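Local atomic coordinates of probable peptidyl-prolyl cis-trans isomerase (Mimivirus, PDB entry 2OSE), a protein that is a homotrimeric cyclophilin-family protein that may bind cyclosporin A and may catalyse the cis-trans isomerisation of peptidyl-prolyl bonds. Residues A[29-40]-A[169-180]; A[47-57]-A[73-81]. One frame throughout, in Å; residues are numbered along the deposited sequence.

Interaction 1 of 2, residues A[29-40]-A[169-180]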
loop_
_atom_site.group_PDB
_atom_site.type_symbol
_atom_site.label_atom_id
_atom_site.label_comp_id
_atom_site.label_asym_id
_atom_site.label_seq_id
_atom_site.Cartn_x
_atom_site.Cartn_y
_atom_site.Cartn_z
ATOM N N GLY A 29 -23.238 12.133 0.021
ATOM C CA GLY A 29 -23.386 13.565 0.179
ATOM C C GLY A 29 -22.778 14.267 -1.005
ATOM O O GLY A 29 -22.162 13.618 -1.849
ATOM N N ARG A 30 -22.998 15.575 -1.084
ATOM C CA ARG A 30 -22.451 16.396 -2.180
ATOM C C ARG A 30 -21.573 17.542 -1.657
ATOM O O ARG A 30 -21.960 18.252 -0.739
ATOM C CB ARG A 30 -23.598 16.954 -3.047
ATOM C CG ARG A 30 -23.193 17.893 -4.175
ATOM C CD ARG A 30 -24.341 18.108 -5.138
ATOM N NE ARG A 30 -24.515 16.936 -6.012
ATOM C CZ ARG A 30 -25.058 16.971 -7.237
ATOM N NH1 ARG A 30 -25.502 18.108 -7.760
ATOM N NH2 ARG A 30 -25.169 15.862 -7.952
ATOM N N LEU A 31 -20.389 17.714 -2.253
ATOM C CA LEU A 31 -19.548 18.880 -1.961
ATOM C C LEU A 31 -19.825 19.964 -2.978
ATOM O O LEU A 31 -20.006 19.669 -4.145
ATOM C CB LEU A 31 -18.064 18.492 -2.009
ATOM C CG LEU A 31 -17.596 17.359 -1.086
ATOM C CD1 LEU A 31 -16.067 17.143 -1.344
ATOM C CD2 LEU A 31 -17.872 17.643 0.392
ATOM N N GLN A 32 -19.907 21.206 -2.520
ATOM C CA GLN A 32 -20.085 22.373 -3.363
ATOM C C GLN A 32 -18.881 23.229 -3.095
ATOM O O GLN A 32 -18.586 23.544 -1.951
ATOM C CB GLN A 32 -21.336 23.123 -2.922
ATOM C CG GLN A 32 -22.681 22.365 -3.211
ATOM C CD GLN A 32 -23.835 23.174 -2.702
ATOM O OE1 GLN A 32 -23.977 23.334 -1.499
ATOM N NE2 GLN A 32 -24.650 23.719 -3.602
ATOM N N ILE A 33 -18.166 23.585 -4.152
ATOM C CA ILE A 33 -16.848 24.190 -3.996
ATOM C C ILE A 33 -16.783 25.481 -4.799
ATOM O O ILE A 33 -17.144 25.498 -5.976
ATOM C CB ILE A 33 -15.741 23.208 -4.502
ATOM C CG1 ILE A 33 -15.667 21.949 -3.622
ATOM C CG2 ILE A 33 -14.335 23.884 -4.526
ATOM C CD1 ILE A 33 -14.961 20.779 -4.304
ATOM N N LYS A 34 -16.348 26.557 -4.147
ATOM C CA LYS A 34 -16.076 27.808 -4.834
ATOM C C LYS A 34 -14.564 27.961 -5.077
ATOM O O LYS A 34 -13.793 27.873 -4.143
ATOM C CB LYS A 34 -16.539 28.975 -3.953
ATOM C CG LYS A 34 -16.378 30.341 -4.627
ATOM C CD LYS A 34 -16.979 31.461 -3.722
ATOM C CE LYS A 34 -16.015 32.179 -2.836
ATOM N NZ LYS A 34 -16.454 33.619 -2.596
ATOM N N LEU A 35 -14.176 28.221 -6.321
ATOM C CA LEU A 35 -12.772 28.317 -6.687
ATOM C C LEU A 35 -12.322 29.773 -6.783
ATOM O O LEU A 35 -13.146 30.695 -6.959
ATOM C CB LEU A 35 -12.494 27.569 -8.002
ATOM C CG LEU A 35 -12.721 26.065 -7.747
ATOM C CD1 LEU A 35 -13.977 25.615 -8.498
ATOM C CD2 LEU A 35 -11.571 25.261 -8.153
ATOM N N PHE A 36 -11.017 29.974 -6.641
ATOM C CA PHE A 36 -10.439 31.320 -6.632
ATOM C C PHE A 36 -9.527 31.352 -7.852
ATOM O O PHE A 36 -8.370 30.985 -7.758
ATOM C CB PHE A 36 -9.633 31.611 -5.357
ATOM C CG PHE A 36 -10.282 31.140 -4.045
ATOM C CD1 PHE A 36 -11.619 31.426 -3.737
ATOM C CD2 PHE A 36 -9.529 30.450 -3.110
ATOM C CE1 PHE A 36 -12.177 31.006 -2.535
ATOM C CE2 PHE A 36 -10.063 30.039 -1.911
ATOM C CZ PHE A 36 -11.395 30.302 -1.619
ATOM N N ARG A 37 -10.064 31.726 -9.008
ATOM C CA ARG A 37 -9.296 31.658 -10.246
ATOM C C ARG A 37 -8.041 32.521 -10.125
ATOM O O ARG A 37 -7.022 32.142 -10.695
ATOM C CB ARG A 37 -10.132 32.077 -11.456
ATOM C CG ARG A 37 -9.507 31.720 -12.810
ATOM C CD ARG A 37 -10.229 32.450 -13.951
ATOM N NE ARG A 37 -9.807 31.948 -15.259
ATOM C CZ ARG A 37 -8.888 32.531 -16.032
ATOM N NH1 ARG A 37 -8.290 33.630 -15.621
ATOM N NH2 ARG A 37 -8.551 31.998 -17.207
ATOM N N ASP A 38 -8.110 33.627 -9.351
ATOM C CA ASP A 38 -6.936 34.518 -9.083
ATOM C C ASP A 38 -5.810 33.906 -8.234
ATOM O O ASP A 38 -4.765 34.523 -8.025
ATOM C CB ASP A 38 -7.321 35.914 -8.513
ATOM C CG ASP A 38 -7.994 35.875 -7.122
ATOM O OD1 ASP A 38 -7.680 35.049 -6.229
ATOM O OD2 ASP A 38 -8.850 36.763 -6.892
ATOM N N ALA A 39 -6.026 32.701 -7.737
ATOM C CA ALA A 39 -4.996 32.002 -6.998
ATOM C C ALA A 39 -4.007 31.363 -7.975
ATOM O O ALA A 39 -2.809 31.298 -7.692
ATOM C CB ALA A 39 -5.636 30.929 -6.087
ATOM N N PHE A 40 -4.514 30.888 -9.109
ATOM C CA PHE A 40 -3.796 29.959 -9.975
ATOM C C PHE A 40 -4.645 29.699 -11.191
ATOM O O PHE A 40 -5.293 28.636 -11.277
ATOM C CB PHE A 40 -3.590 28.616 -9.224
ATOM C CG PHE A 40 -2.651 27.644 -9.884
ATOM C CD1 PHE A 40 -2.103 27.883 -11.151
ATOM C CD2 PHE A 40 -2.325 26.436 -9.212
ATOM C CE1 PHE A 40 -1.249 26.956 -11.750
ATOM C CE2 PHE A 40 -1.467 25.503 -9.794
ATOM C CZ PHE A 40 -0.914 25.759 -11.062
ATOM N N VAL A 169 -3.633 26.336 -2.294
ATOM C CA VAL A 169 -5.073 26.509 -2.115
ATOM C C VAL A 169 -5.699 27.262 -3.299
ATOM O O VAL A 169 -5.285 28.388 -3.632
ATOM C CB VAL A 169 -5.377 27.243 -0.800
ATOM C CG1 VAL A 169 -6.912 27.524 -0.613
ATOM C CG2 VAL A 169 -4.854 26.454 0.357
ATOM N N ILE A 170 -6.697 26.634 -3.909
ATOM C CA ILE A 170 -7.403 27.174 -5.074
ATOM C C ILE A 170 -8.933 27.285 -4.865
ATOM O O ILE A 170 -9.637 27.697 -5.789
ATOM C CB ILE A 170 -7.145 26.346 -6.363
ATOM C CG1 ILE A 170 -7.555 24.872 -6.192
ATOM C CG2 ILE A 170 -5.641 26.440 -6.847
ATOM C CD1 ILE A 170 -7.877 24.252 -7.516
ATOM N N GLY A 171 -9.433 26.952 -3.663
ATOM C CA GLY A 171 -10.871 26.959 -3.447
ATOM C C GLY A 171 -11.274 26.597 -2.045
ATOM O O GLY A 171 -10.420 26.251 -1.222
ATOM N N GLN A 172 -12.589 26.646 -1.775
ATOM C CA GLN A 172 -13.157 26.268 -0.464
ATOM C C GLN A 172 -14.485 25.557 -0.706
ATOM O O GLN A 172 -15.192 25.889 -1.624
ATOM C CB GLN A 172 -13.448 27.507 0.394
ATOM C CG GLN A 172 -14.512 28.428 -0.251
ATOM C CD GLN A 172 -14.878 29.635 0.604
ATOM O OE1 GLN A 172 -15.518 29.504 1.665
ATOM N NE2 GLN A 172 -14.489 30.826 0.141
ATOM N N VAL A 173 -14.841 24.660 0.194
ATOM C CA VAL A 173 -16.129 24.002 0.229
ATOM C C VAL A 173 -17.122 24.970 0.852
ATOM O O VAL A 173 -16.901 25.416 1.969
ATOM C CB VAL A 173 -16.046 22.684 1.073
ATOM C CG1 VAL A 173 -17.441 22.049 1.232
ATOM C CG2 VAL A 173 -15.076 21.666 0.406
ATOM N N TYR A 174 -18.192 25.320 0.143
ATOM C CA TYR A 174 -19.215 26.217 0.755
ATOM C C TYR A 174 -20.534 25.472 1.093
ATOM O O TYR A 174 -21.479 26.075 1.630
ATOM C CB TYR A 174 -19.468 27.465 -0.123
ATOM C CG TYR A 174 -20.065 27.149 -1.495
ATOM C CD1 TYR A 174 -21.436 27.097 -1.679
ATOM C CD2 TYR A 174 -19.238 26.849 -2.596
ATOM C CE1 TYR A 174 -21.983 26.776 -2.933
ATOM C CE2 TYR A 174 -19.774 26.550 -3.838
ATOM C CZ TYR A 174 -21.152 26.518 -3.992
ATOM O OH TYR A 174 -21.686 26.208 -5.213
ATOM N N GLY A 175 -20.570 24.180 0.785
ATOM C CA GLY A 175 -21.693 23.308 1.082
ATOM C C GLY A 175 -21.169 21.883 1.156
ATOM O O GLY A 175 -20.380 21.479 0.295
ATOM N N GLY A 176 -21.555 21.129 2.195
ATOM C CA GLY A 176 -21.087 19.737 2.317
ATOM C C GLY A 176 -19.921 19.491 3.256
ATOM O O GLY A 176 -19.311 18.438 3.211
ATOM N N LEU A 177 -19.601 20.445 4.126
ATOM C CA LEU A 177 -18.648 20.193 5.197
ATOM C C LEU A 177 -19.090 19.035 6.079
ATOM O O LEU A 177 -18.238 18.297 6.604
ATOM C CB LEU A 177 -18.437 21.429 6.086
ATOM C CG LEU A 177 -17.840 22.660 5.398
ATOM C CD1 LEU A 177 -17.786 23.758 6.410
ATOM C CD2 LEU A 177 -16.429 22.287 4.955
ATOM N N ASP A 178 -20.399 18.887 6.270
ATOM C CA ASP A 178 -20.949 17.707 6.975
ATOM C C ASP A 178 -20.663 16.380 6.289
ATOM O O ASP A 178 -20.705 15.327 6.927
ATOM C CB ASP A 178 -22.467 17.825 7.277
ATOM C CG ASP A 178 -23.289 18.466 6.128
ATOM O OD1 ASP A 178 -22.736 18.814 5.071
ATOM O OD2 ASP A 178 -24.517 18.663 6.317
ATOM N N VAL A 179 -20.402 16.432 4.983
ATOM C CA VAL A 179 -20.036 15.230 4.203
ATOM C C VAL A 179 -18.577 14.896 4.506
ATOM O O VAL A 179 -18.209 13.730 4.723
ATOM C CB VAL A 179 -20.282 15.460 2.690
ATOM C CG1 VAL A 179 -19.909 14.211 1.875
ATOM C CG2 VAL A 179 -21.727 15.834 2.490
ATOM N N LEU A 180 -17.745 15.925 4.560
ATOM C CA LEU A 180 -16.374 15.774 5.049
ATOM C C LEU A 180 -16.313 15.162 6.449
ATOM O O LEU A 180 -15.477 14.327 6.704
ATOM C CB LEU A 180 -15.599 17.103 5.024
ATOM C CG LEU A 180 -15.413 17.773 3.649
ATOM C CD1 LEU A 180 -14.527 19.012 3.800
ATOM C CD2 LEU A 180 -14.838 16.830 2.570
HETATM O O HOH W 1 -24.388 25.802 0.353
HETATM O O HOH W 2 -15.865 33.259 0.567
#

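Interaction 2 of 2, residues A[47-57]-A[73-81]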
loop_
_atom_site.group_PDB
_atom_site.type_symbol
_atom_site.label_atom_id
_atom_site.label_comp_id
_atom_site.label_asym_id
_atom_site.label_seq_id
_atom_site.Cartn_x
_atom_site.Cartn_y
_atom_site.Cartn_z
ATOM N N PHE A 47 -9.072 22.197 -13.123
ATOM C CA PHE A 47 -10.027 21.632 -12.163
ATOM C C PHE A 47 -11.463 21.785 -12.658
ATOM O O PHE A 47 -12.199 20.800 -12.747
ATOM C CB PHE A 47 -9.871 22.256 -10.774
ATOM C CG PHE A 47 -10.691 21.556 -9.707
ATOM C CD1 PHE A 47 -10.151 20.489 -8.981
ATOM C CD2 PHE A 47 -12.010 21.959 -9.433
ATOM C CE1 PHE A 47 -10.904 19.815 -8.009
ATOM C CE2 PHE A 47 -12.780 21.291 -8.456
ATOM C CZ PHE A 47 -12.224 20.231 -7.736
ATOM N N VAL A 48 -11.861 23.015 -12.991
ATOM C CA VAL A 48 -13.224 23.245 -13.490
ATOM C C VAL A 48 -13.567 22.456 -14.766
ATOM O O VAL A 48 -14.663 21.899 -14.873
ATOM C CB VAL A 48 -13.547 24.778 -13.662
ATOM C CG1 VAL A 48 -14.940 24.977 -14.200
ATOM C CG2 VAL A 48 -13.424 25.523 -12.364
ATOM N N GLN A 49 -12.650 22.384 -15.744
ATOM C CA GLN A 49 -13.008 21.660 -16.974
ATOM C C GLN A 49 -13.080 20.168 -16.779
ATOM O O GLN A 49 -13.786 19.478 -17.505
ATOM C CB GLN A 49 -12.075 22.003 -18.142
ATOM C CG GLN A 49 -12.028 23.475 -18.477
ATOM C CD GLN A 49 -13.403 24.099 -18.694
ATOM O OE1 GLN A 49 -14.333 23.457 -19.192
ATOM N NE2 GLN A 49 -13.525 25.371 -18.338
ATOM N N LEU A 50 -12.346 19.655 -15.795
ATOM C CA LEU A 50 -12.429 18.220 -15.481
ATOM C C LEU A 50 -13.723 17.907 -14.752
ATOM O O LEU A 50 -14.240 16.801 -14.799
ATOM C CB LEU A 50 -11.247 17.804 -14.626
ATOM C CG LEU A 50 -9.940 17.632 -15.426
ATOM C CD1 LEU A 50 -8.853 17.221 -14.465
ATOM C CD2 LEU A 50 -10.129 16.565 -16.490
ATOM N N THR A 51 -14.222 18.904 -14.046
ATOM C CA THR A 51 -15.483 18.795 -13.377
ATOM C C THR A 51 -16.607 18.763 -14.413
ATOM O O THR A 51 -17.530 17.963 -14.314
ATOM C CB THR A 51 -15.564 19.979 -12.429
ATOM O OG1 THR A 51 -15.091 19.563 -11.146
ATOM C CG2 THR A 51 -16.908 20.530 -12.377
ATOM N N ASN A 52 -16.490 19.590 -15.448
ATOM C CA ASN A 52 -17.420 19.522 -16.581
ATOM C C ASN A 52 -17.388 18.251 -17.424
ATOM O O ASN A 52 -18.429 17.854 -17.964
ATOM C CB ASN A 52 -17.323 20.758 -17.468
ATOM C CG ASN A 52 -18.564 21.608 -17.357
ATOM O OD1 ASN A 52 -18.899 22.089 -16.274
ATOM N ND2 ASN A 52 -19.302 21.734 -18.457
ATOM N N GLY A 53 -16.217 17.620 -17.522
ATOM C CA GLY A 53 -16.093 16.294 -18.135
ATOM C C GLY A 53 -16.318 16.157 -19.639
ATOM O O GLY A 53 -16.575 15.044 -20.118
ATOM N N LYS A 54 -16.204 17.269 -20.379
ATOM C CA LYS A 54 -16.518 17.323 -21.834
ATOM C C LYS A 54 -15.268 17.212 -22.711
ATOM O O LYS A 54 -15.337 16.869 -23.900
ATOM C CB LYS A 54 -17.285 18.616 -22.194
ATOM C CG LYS A 54 -18.443 18.980 -21.241
ATOM C CD LYS A 54 -19.763 18.319 -21.605
ATOM C CE LYS A 54 -20.732 19.355 -22.148
ATOM N NZ LYS A 54 -22.155 19.072 -21.754
ATOM N N THR A 55 -14.130 17.529 -22.107
ATOM C CA THR A 55 -12.818 17.358 -22.702
ATOM C C THR A 55 -12.559 15.861 -22.994
ATOM O O THR A 55 -13.059 14.995 -22.277
ATOM C CB THR A 55 -11.785 18.048 -21.783
ATOM O OG1 THR A 55 -11.622 19.407 -22.204
ATOM C CG2 THR A 55 -10.468 17.367 -21.768
ATOM N N TYR A 56 -11.801 15.572 -24.060
ATOM C CA TYR A 56 -11.769 14.225 -24.662
ATOM C C TYR A 56 -10.348 13.679 -24.908
ATOM O O TYR A 56 -9.404 14.443 -25.136
ATOM C CB TYR A 56 -12.605 14.221 -25.971
ATOM C CG TYR A 56 -11.831 14.626 -27.223
ATOM C CD1 TYR A 56 -11.806 13.805 -28.360
ATOM C CD2 TYR A 56 -11.088 15.820 -27.260
ATOM C CE1 TYR A 56 -11.067 14.177 -29.504
ATOM C CE2 TYR A 56 -10.350 16.197 -28.388
ATOM C CZ TYR A 56 -10.341 15.374 -29.499
ATOM O OH TYR A 56 -9.605 15.766 -30.593
ATOM N N ARG A 57 -10.212 12.353 -24.842
ATOM C CA ARG A 57 -9.004 11.631 -25.298
ATOM C C ARG A 57 -9.369 10.478 -26.249
ATOM O O ARG A 57 -10.351 9.747 -26.032
ATOM C CB ARG A 57 -8.178 11.094 -24.121
ATOM C CG ARG A 57 -7.047 12.001 -23.674
ATOM C CD ARG A 57 -6.222 11.336 -22.589
ATOM N NE ARG A 57 -4.963 10.767 -23.076
ATOM C CZ ARG A 57 -4.167 9.952 -22.375
ATOM N NH1 ARG A 57 -4.484 9.574 -21.140
ATOM N NH2 ARG A 57 -3.045 9.492 -22.921
ATOM N N ASN A 73 -13.019 10.526 -22.682
ATOM C CA ASN A 73 -13.497 11.726 -21.969
ATOM C C ASN A 73 -12.835 11.935 -20.590
ATOM O O ASN A 73 -12.713 11.009 -19.787
ATOM C CB ASN A 73 -15.042 11.728 -21.868
ATOM C CG ASN A 73 -15.744 12.106 -23.212
ATOM O OD1 ASN A 73 -16.874 12.605 -23.215
ATOM N ND2 ASN A 73 -15.063 11.866 -24.343
ATOM N N ARG A 74 -12.364 13.150 -20.343
ATOM C CA ARG A 74 -11.632 13.477 -19.114
ATOM C C ARG A 74 -12.602 14.038 -18.057
ATOM O O ARG A 74 -13.088 15.159 -18.210
ATOM C CB ARG A 74 -10.558 14.530 -19.394
ATOM C CG ARG A 74 -9.397 14.127 -20.309
ATOM C CD ARG A 74 -8.285 15.170 -20.213
ATOM N NE ARG A 74 -7.224 14.998 -21.213
ATOM C CZ ARG A 74 -7.150 15.664 -22.368
ATOM N NH1 ARG A 74 -8.082 16.559 -22.690
ATOM N NH2 ARG A 74 -6.146 15.429 -23.222
ATOM N N THR A 75 -12.893 13.244 -17.020
ATOM C CA THR A 75 -13.764 13.663 -15.910
ATOM C C THR A 75 -13.241 13.196 -14.544
ATOM O O THR A 75 -12.489 12.228 -14.449
ATOM C CB THR A 75 -15.236 13.205 -16.123
ATOM O OG1 THR A 75 -16.031 13.598 -15.008
ATOM C CG2 THR A 75 -15.337 11.693 -16.272
ATOM N N TYR A 76 -13.637 13.906 -13.488
ATOM C CA TYR A 76 -13.356 13.483 -12.134
ATOM C C TYR A 76 -14.340 12.396 -11.730
ATOM O O TYR A 76 -14.103 11.697 -10.784
ATOM C CB TYR A 76 -13.475 14.679 -11.171
ATOM C CG TYR A 76 -12.242 15.531 -11.066
ATOM C CD1 TYR A 76 -10.982 14.945 -10.827
ATOM C CD2 TYR A 76 -12.317 16.920 -11.167
ATOM C CE1 TYR A 76 -9.842 15.730 -10.707
ATOM C CE2 TYR A 76 -11.189 17.710 -11.058
ATOM C CZ TYR A 76 -9.941 17.105 -10.818
ATOM O OH TYR A 76 -8.799 17.872 -10.670
ATOM N N GLU A 77 -15.452 12.266 -12.457
ATOM C CA GLU A 77 -16.490 11.287 -12.161
ATOM C C GLU A 77 -15.876 9.885 -12.209
ATOM O O GLU A 77 -15.273 9.502 -13.201
ATOM C CB GLU A 77 -17.696 11.417 -13.100
ATOM C CG GLU A 77 -18.771 10.313 -12.828
ATOM C CD GLU A 77 -20.098 10.494 -13.572
ATOM O OE1 GLU A 77 -20.232 11.376 -14.444
ATOM O OE2 GLU A 77 -21.040 9.740 -13.243
ATOM N N GLY A 78 -15.967 9.170 -11.088
ATOM C CA GLY A 78 -15.447 7.816 -10.991
ATOM C C GLY A 78 -14.107 7.728 -10.297
ATOM O O GLY A 78 -13.714 6.652 -9.845
ATOM N N CYS A 79 -13.396 8.853 -10.202
ATOM C CA CYS A 79 -12.126 8.902 -9.461
ATOM C C CYS A 79 -12.273 8.464 -8.017
ATOM O O CYS A 79 -13.240 8.849 -7.330
ATOM C CB CYS A 79 -11.554 10.311 -9.462
ATOM S SG CYS A 79 -10.887 10.776 -11.018
ATOM N N LYS A 80 -11.306 7.676 -7.553
ATOM C CA LYS A 80 -11.252 7.258 -6.153
ATOM C C LYS A 80 -10.488 8.285 -5.327
ATOM O O LYS A 80 -9.624 8.998 -5.846
ATOM C CB LYS A 80 -10.574 5.887 -6.006
ATOM C CG LYS A 80 -11.206 4.780 -6.876
ATOM C CD LYS A 80 -10.588 3.403 -6.576
ATOM C CE LYS A 80 -11.255 2.307 -7.449
ATOM N NZ LYS A 80 -10.450 1.030 -7.340
ATOM N N PHE A 81 -10.815 8.364 -4.041
ATOM C CA PHE A 81 -10.001 9.124 -3.113
ATOM C C PHE A 81 -8.893 8.185 -2.693
ATOM O O PHE A 81 -9.146 7.216 -1.974
ATOM C CB PHE A 81 -10.839 9.670 -1.946
ATOM C CG PHE A 81 -11.716 10.823 -2.359
ATOM C CD1 PHE A 81 -11.209 12.134 -2.365
ATOM C CD2 PHE A 81 -12.993 10.597 -2.830
ATOM C CE1 PHE A 81 -12.002 13.208 -2.812
ATOM C CE2 PHE A 81 -13.804 11.659 -3.261
ATOM C CZ PHE A 81 -13.302 12.966 -3.246
#

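Interaction 1 of 2, residues A[29-40]-A[169-180]
Q32 and Y174 show how a beta bulge brings a side chain over the neighbouring strand. The tyrosine ring lies across strand 29-35, with CB of Q32 over one face, 3.8 Å from the ring centroid, while the ring edge points at the backbone around K34 N. Its chi1 of 64° sets CG between the backbone N and the carbonyl carbon, folding the ring back over the partner strand. Beneath it, O of Q32 takes a 2.8 Å bond from Y174 N and a weak one from G175 N, as expected where two residues oppose one in a classic bulge. Beyond it the antiparallel pairing is regular: K34 and Q172 exchange two backbone bonds, and F36 N meets I170 O at 2.8 Å. The F36 ring then lies against the strand, with CA of G171 over one face and NE2 of Q172 in plane at its edge, 3.5 Å from CE1. On the buried side, the L35 and I170 side chains run together, L35 CD2 3.9 Å from I170 CD1, while L31 CD2 reaches L180 CD2 at 3.8 Å in the first turn of helix 177-186. Farther out, R16 makes a cation-pi contact with Y174, Y121 stacks on F36, and Y206 binds the Q32 amide; V44 of helix 41-52 packs on L35 and I170. Such pairing belongs to the cyclophilin fold, a closed beta barrel capped by helices.

Interaction 2 of 2, residues A[47-57]-A[73-81]
L50 and F47, one helical turn apart, receive the ring of Y76 from two directions. CB of L50 sits over one face of the tyrosine, 4.0 Å from the ring centroid, whereas the F47 and Y76 planes meet obliquely at 47°, CE2 of the tyrosine lying above the phenylalanine face. With chi1 at -171°, CG of F47 stands opposite the backbone N, which carries its ring round to this meeting. T51 OG1 lies in plane at the edge of the Y76 ring, whose hydroxyl bonds S145 O. The backbone adds a longish bond: Y76 N donates to L50 O at 3.2 Å from above the carbonyl plane. Helix 41-52, which packs against the sheet of the cyclophilin barrel, ends here, and G53 leaves it with positive phi, its CA 3.2 Å from R74 O. Farther on, R74 N donates to T55 O in a nearly straight 2.8 Å bond. R74, extended from CG to NE, passes L50 CD2 at CB and presents one guanidinium face to Y56 O. R57, poorly ordered, crosses it, guanidinium planes 7° apart; D109, salt-bridged to R74, probably offsets the like charges, and N2 and Y96 bind NH1 and NE of R74.

Interactions 1 and 2 illustrate how a closed sheet and its covering helix are joined by sequence as well as by packing. Their centres lie about 16 Å apart, and strand 26-35 of interaction 1 is followed in the chain by helix 41-52 of interaction 2. The order is nested: 47-57 and 73-81 both fall within the long excursion that separates 29-40 from 169-180. The two contacts touch where L35 CD2 meets F47 CD2 at 3.6 Å, with V48 also against L35. The strand pair and helix 41-52 thus share one apolar core within a single cyclophilin-type domain, and the helix in turn carries the contact with 73-81.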